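Local coordinates for bluetongue virus COAT protein VP7 (Bluetongue virus, PDB 1BVP) that forms trimers that assemble as 260 capsomers on a scaffold of VP3, building the inner capsid of the virus together with four other proteins, at residues T17-L25 / V48-A56. Sequence-based numbering, arbitrary orientation.
Sequences TLQEARIVL and VTMRPTSLA
Arg-51 reaches into the loop 17-25 and ties together two interhelical loops at the surface of the helical domain of VP7: the one joining helix 2-15 to helix 27-44, and the one leading into helix 55-73. No regular strand or helix pairs here; a single side chain carries most of the contact. From Arg-51, CG leaves anti to the backbone N (chi1 -170°), and bends at chi2 and chi3 then bring the guanidinium up to the Ala-21 carbonyl. There NH1 donates to Ala-21 O at 3.2 Å, fairly straight at the hydrogen (161°), with the oxygen at the edge of the guanidinium and in its plane; Ala-21 is poorly ordered, so the fine geometry deserves caution. Ile-23 O lies just as near the same nitrogen, but the angle is too poor for a hydrogen bond. The aliphatic part of the arginine also runs past the Ala-21 carbonyl, and Met-30 of helix 27-44 touches its side chain.

Beside this grip is a small apolar patch. Leu-18, at the centre of an inverse gamma turn, sets CG 4.4 Å from Pro-52 CD, and both residues rest on Met-61 of helix 55-73. Ile-23 also packs on Arg-7 of a neighbouring subunit of the trimer. CD2 of Leu-25 lies over one face of the guanidinium, 3.3 Å from Arg-51 NH2.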
ATOM      1  N   THR A  17      -7.982  23.043  11.971  1.00 16.96           N
ATOM      2  CA  THR A  17      -7.270  24.204  11.468  1.00 17.78           C
ATOM      3  C   THR A  17      -6.870  25.142  12.614  1.00 16.61           C
ATOM      4  O   THR A  17      -5.870  25.844  12.533  1.00 15.95           O
ATOM      5  CB  THR A  17      -8.198  24.921  10.504  1.00 21.02           C
ATOM      6  OG1 THR A  17      -8.053  24.360   9.196  1.00 23.73           O
ATOM      7  CG2 THR A  17      -7.953  26.358  10.477  1.00 32.81           C
ATOM      8  N   LEU A  18      -7.654  25.133  13.689  1.00 16.99           N
ATOM      9  CA  LEU A  18      -7.442  25.976  14.861  1.00 12.34           C
ATOM     10  C   LEU A  18      -6.206  25.622  15.673  1.00 20.19           C
ATOM     11  O   LEU A  18      -6.283  25.443  16.897  1.00 21.68           O
ATOM     12  CB  LEU A  18      -8.691  25.921  15.741  1.00 10.24           C
ATOM     13  CG  LEU A  18      -9.899  26.762  15.273  1.00 10.81           C
ATOM     14  CD1 LEU A  18      -9.689  27.349  13.938  1.00 11.21           C
ATOM     15  CD2 LEU A  18     -11.148  25.948  15.241  1.00 17.91           C
ATOM     16  N   GLN A  19      -5.054  25.607  15.006  1.00 25.18           N
ATOM     17  CA  GLN A  19      -3.804  25.237  15.644  1.00 36.86           C
ATOM     18  C   GLN A  19      -3.415  26.215  16.738  1.00 43.10           C
ATOM     19  O   GLN A  19      -3.020  25.834  17.822  1.00 48.00           O
ATOM     20  CB  GLN A  19      -2.673  25.071  14.589  1.00 40.48           C
ATOM     21  CG  GLN A  19      -2.068  23.629  14.429  1.00 43.03           C
ATOM     22  CD  GLN A  19      -2.586  22.834  13.189  1.00 50.30           C
ATOM     23  OE1 GLN A  19      -3.748  22.439  13.099  1.00 49.62           O
ATOM     24  NE2 GLN A  19      -1.692  22.559  12.266  1.00 56.52           N
ATOM     25  N   GLU A  20      -3.647  27.489  16.521  1.00 60.77           N
ATOM     26  CA  GLU A  20      -3.229  28.430  17.535  1.00 74.29           C
ATOM     27  C   GLU A  20      -4.254  29.554  17.750  1.00 81.80           C
ATOM     28  O   GLU A  20      -5.317  29.594  17.102  1.00 79.52           O
ATOM     29  CB  GLU A  20      -1.818  28.894  17.164  1.00 75.63           C
ATOM     30  CG  GLU A  20      -1.249  30.070  17.851  1.00 82.22           C
ATOM     31  CD  GLU A  20      -0.414  30.853  16.870  1.00 91.58           C
ATOM     32  OE1 GLU A  20       0.504  30.219  16.283  1.00 91.13           O
ATOM     33  OE2 GLU A  20      -0.716  32.061  16.634  1.00 94.38           O
ATOM     34  N   ALA A  21      -3.959  30.407  18.727  1.00 89.73           N
ATOM     35  CA  ALA A  21      -4.838  31.502  19.112  1.00 91.38           C
ATOM     36  C   ALA A  21      -4.975  32.688  18.146  1.00 92.70           C
ATOM     37  O   ALA A  21      -6.096  33.037  17.746  1.00 93.14           O
ATOM     38  CB  ALA A  21      -4.452  31.990  20.516  1.00 88.01           C
ATOM     39  N   ARG A  22      -3.851  33.283  17.745  1.00 91.48           N
ATOM     40  CA  ARG A  22      -3.910  34.465  16.880  1.00 92.09           C
ATOM     41  C   ARG A  22      -3.806  34.329  15.350  1.00 83.04           C
ATOM     42  O   ARG A  22      -3.916  35.330  14.638  1.00 86.60           O
ATOM     43  CB  ARG A  22      -2.952  35.562  17.401  1.00100.00           C
ATOM     44  CG  ARG A  22      -1.455  35.189  17.507  1.00105.17           C
ATOM     45  CD  ARG A  22      -0.636  36.428  17.913  1.00111.47           C
ATOM     46  NE  ARG A  22      -0.781  37.511  16.925  1.00118.69           N
ATOM     47  CZ  ARG A  22      -0.574  38.810  17.154  1.00120.11           C
ATOM     48  NH1 ARG A  22      -0.205  39.235  18.360  1.00120.66           N
ATOM     49  NH2 ARG A  22      -0.732  39.691  16.163  1.00119.13           N
ATOM     50  N   ILE A  23      -3.631  33.111  14.850  1.00 66.08           N
ATOM     51  CA  ILE A  23      -3.530  32.872  13.414  1.00 49.19           C
ATOM     52  C   ILE A  23      -4.726  33.388  12.619  1.00 44.75           C
ATOM     53  O   ILE A  23      -5.791  33.605  13.175  1.00 49.62           O
ATOM     54  CB  ILE A  23      -3.295  31.363  13.130  1.00 46.31           C
ATOM     55  CG1 ILE A  23      -4.243  30.434  13.931  1.00 38.01           C
ATOM     56  CG2 ILE A  23      -1.880  31.032  13.559  1.00 54.92           C
ATOM     57  CD1 ILE A  23      -5.669  30.217  13.404  1.00 30.48           C
ATOM     58  N   VAL A  24      -4.562  33.641  11.331  1.00 41.26           N
ATOM     59  CA  VAL A  24      -5.701  34.108  10.561  1.00 42.22           C
ATOM     60  C   VAL A  24      -6.251  32.993   9.681  1.00 48.85           C
ATOM     61  O   VAL A  24      -5.519  32.315   8.920  1.00 47.48           O
ATOM     62  CB  VAL A  24      -5.410  35.380   9.722  1.00 39.80           C
ATOM     63  CG1 VAL A  24      -4.564  36.348  10.522  1.00 38.57           C
ATOM     64  CG2 VAL A  24      -4.800  35.038   8.374  1.00 36.70           C
ATOM     65  N   LEU A  25      -7.557  32.812   9.797  1.00 51.56           N
ATOM     66  CA  LEU A  25      -8.228  31.778   9.059  1.00 53.88           C
ATOM     67  C   LEU A  25      -8.468  32.062   7.605  1.00 52.40           C
ATOM     68  O   LEU A  25      -8.634  33.200   7.209  1.00 62.30           O
ATOM     69  CB  LEU A  25      -9.562  31.456   9.725  1.00 58.93           C
ATOM     70  CG  LEU A  25      -9.490  30.514  10.931  1.00 60.68           C
ATOM     71  CD1 LEU A  25      -8.205  29.643  10.832  1.00 55.57           C
ATOM     72  CD2 LEU A  25      -9.546  31.326  12.219  1.00 57.89           C
ATOM     73  N   VAL A  48     -20.195  26.819  22.097  1.00 20.28           N
ATOM     74  CA  VAL A  48     -18.932  26.633  21.414  1.00 18.70           C
ATOM     75  C   VAL A  48     -18.492  27.999  20.832  1.00 19.49           C
ATOM     76  O   VAL A  48     -19.318  28.725  20.316  1.00 17.74           O
ATOM     77  CB  VAL A  48     -19.133  25.574  20.300  1.00 14.95           C
ATOM     78  CG1 VAL A  48     -17.865  25.332  19.537  1.00  9.67           C
ATOM     79  CG2 VAL A  48     -19.637  24.297  20.906  1.00 11.71           C
ATOM     80  N   THR A  49     -17.213  28.356  20.953  1.00 21.83           N
ATOM     81  CA  THR A  49     -16.685  29.610  20.403  1.00 19.06           C
ATOM     82  C   THR A  49     -16.009  29.232  19.093  1.00 21.01           C
ATOM     83  O   THR A  49     -15.534  28.122  18.980  1.00 25.54           O
ATOM     84  CB  THR A  49     -15.511  30.121  21.215  1.00 18.50           C
ATOM     85  OG1 THR A  49     -15.870  30.127  22.570  1.00 29.55           O
ATOM     86  CG2 THR A  49     -15.142  31.553  20.817  1.00 31.78           C
ATOM     87  N   MET A  50     -15.852  30.183  18.172  1.00 18.27           N
ATOM     88  CA  MET A  50     -15.154  29.913  16.931  1.00 19.00           C
ATOM     89  C   MET A  50     -13.658  29.896  17.126  1.00 24.86           C
ATOM     90  O   MET A  50     -12.965  29.267  16.355  1.00 33.31           O
ATOM     91  CB  MET A  50     -15.478  30.934  15.861  1.00 24.28           C
ATOM     92  CG  MET A  50     -16.926  30.939  15.431  1.00 31.94           C
ATOM     93  SD  MET A  50     -17.085  31.710  13.841  1.00 39.24           S
ATOM     94  CE  MET A  50     -15.278  31.622  13.142  1.00 34.44           C
ATOM     95  N   ARG A  51     -13.136  30.617  18.109  1.00 27.85           N
ATOM     96  CA  ARG A  51     -11.697  30.597  18.326  1.00 35.63           C
ATOM     97  C   ARG A  51     -11.447  30.311  19.801  1.00 35.95           C
ATOM     98  O   ARG A  51     -11.372  31.223  20.625  1.00 42.43           O
ATOM     99  CB  ARG A  51     -11.044  31.918  17.911  1.00 46.08           C
ATOM    100  CG  ARG A  51      -9.500  31.852  17.883  1.00 64.07           C
ATOM    101  CD  ARG A  51      -8.990  31.441  16.506  1.00 76.51           C
ATOM    102  NE  ARG A  51      -9.645  32.241  15.454  1.00 88.93           N
ATOM    103  CZ  ARG A  51      -9.175  33.384  14.939  1.00 92.73           C
ATOM    104  NH1 ARG A  51      -8.022  33.889  15.367  1.00 94.57           N
ATOM    105  NH2 ARG A  51      -9.868  34.038  13.999  1.00 91.74           N
ATOM    106  N   PRO A  52     -11.349  29.026  20.160  1.00 32.04           N
ATOM    107  CA  PRO A  52     -11.120  28.556  21.530  1.00 28.37           C
ATOM    108  C   PRO A  52      -9.734  28.898  22.068  1.00 32.23           C
ATOM    109  O   PRO A  52      -8.750  28.763  21.361  1.00 40.91           O
ATOM    110  CB  PRO A  52     -11.258  27.047  21.384  1.00 25.52           C
ATOM    111  CG  PRO A  52     -12.023  26.867  20.082  1.00 26.76           C
ATOM    112  CD  PRO A  52     -11.428  27.893  19.224  1.00 27.69           C
ATOM    113  N   THR A  53      -9.648  29.332  23.319  1.00 33.36           N
ATOM    114  CA  THR A  53      -8.355  29.649  23.933  1.00 38.18           C
ATOM    115  C   THR A  53      -8.166  28.803  25.204  1.00 38.37           C
ATOM    116  O   THR A  53      -7.212  28.019  25.309  1.00 46.91           O
ATOM    117  CB  THR A  53      -8.191  31.181  24.206  1.00 40.65           C
ATOM    118  OG1 THR A  53      -9.351  31.705  24.877  1.00 42.94           O
ATOM    119  CG2 THR A  53      -8.059  31.915  22.888  1.00 41.57           C
ATOM    120  N   SER A  54      -9.116  28.886  26.127  1.00 26.35           N
ATOM    121  CA  SER A  54      -9.035  28.103  27.345  1.00 24.93           C
ATOM    122  C   SER A  54      -9.311  26.620  27.101  1.00 25.83           C
ATOM    123  O   SER A  54      -9.940  26.247  26.123  1.00 24.16           O
ATOM    124  CB  SER A  54     -10.051  28.619  28.368  1.00 25.31           C
ATOM    125  OG  SER A  54     -11.386  28.386  27.952  1.00 27.50           O
ATOM    126  N   LEU A  55      -8.916  25.795  28.063  1.00 25.51           N
ATOM    127  CA  LEU A  55      -9.152  24.368  28.005  1.00 19.59           C
ATOM    128  C   LEU A  55     -10.648  24.104  27.946  1.00 19.09           C
ATOM    129  O   LEU A  55     -11.121  23.225  27.220  1.00 22.85           O
ATOM    130  CB  LEU A  55      -8.582  23.706  29.254  1.00 22.35           C
ATOM    131  CG  LEU A  55      -8.968  22.250  29.518  1.00 25.72           C
ATOM    132  CD1 LEU A  55      -8.331  21.362  28.447  1.00 26.79           C
ATOM    133  CD2 LEU A  55      -8.505  21.851  30.907  1.00 21.94           C
ATOM    134  N   ALA A  56     -11.414  24.868  28.708  1.00 17.32           N
ATOM    135  CA  ALA A  56     -12.852  24.650  28.705  1.00 15.84           C
ATOM    136  C   ALA A  56     -13.465  24.868  27.326  1.00 19.52           C
ATOM    137  O   ALA A  56     -14.398  24.148  26.928  1.00 20.08           O
ATOM    138  CB  ALA A  56     -13.512  25.520  29.732  1.00 12.98           C
TER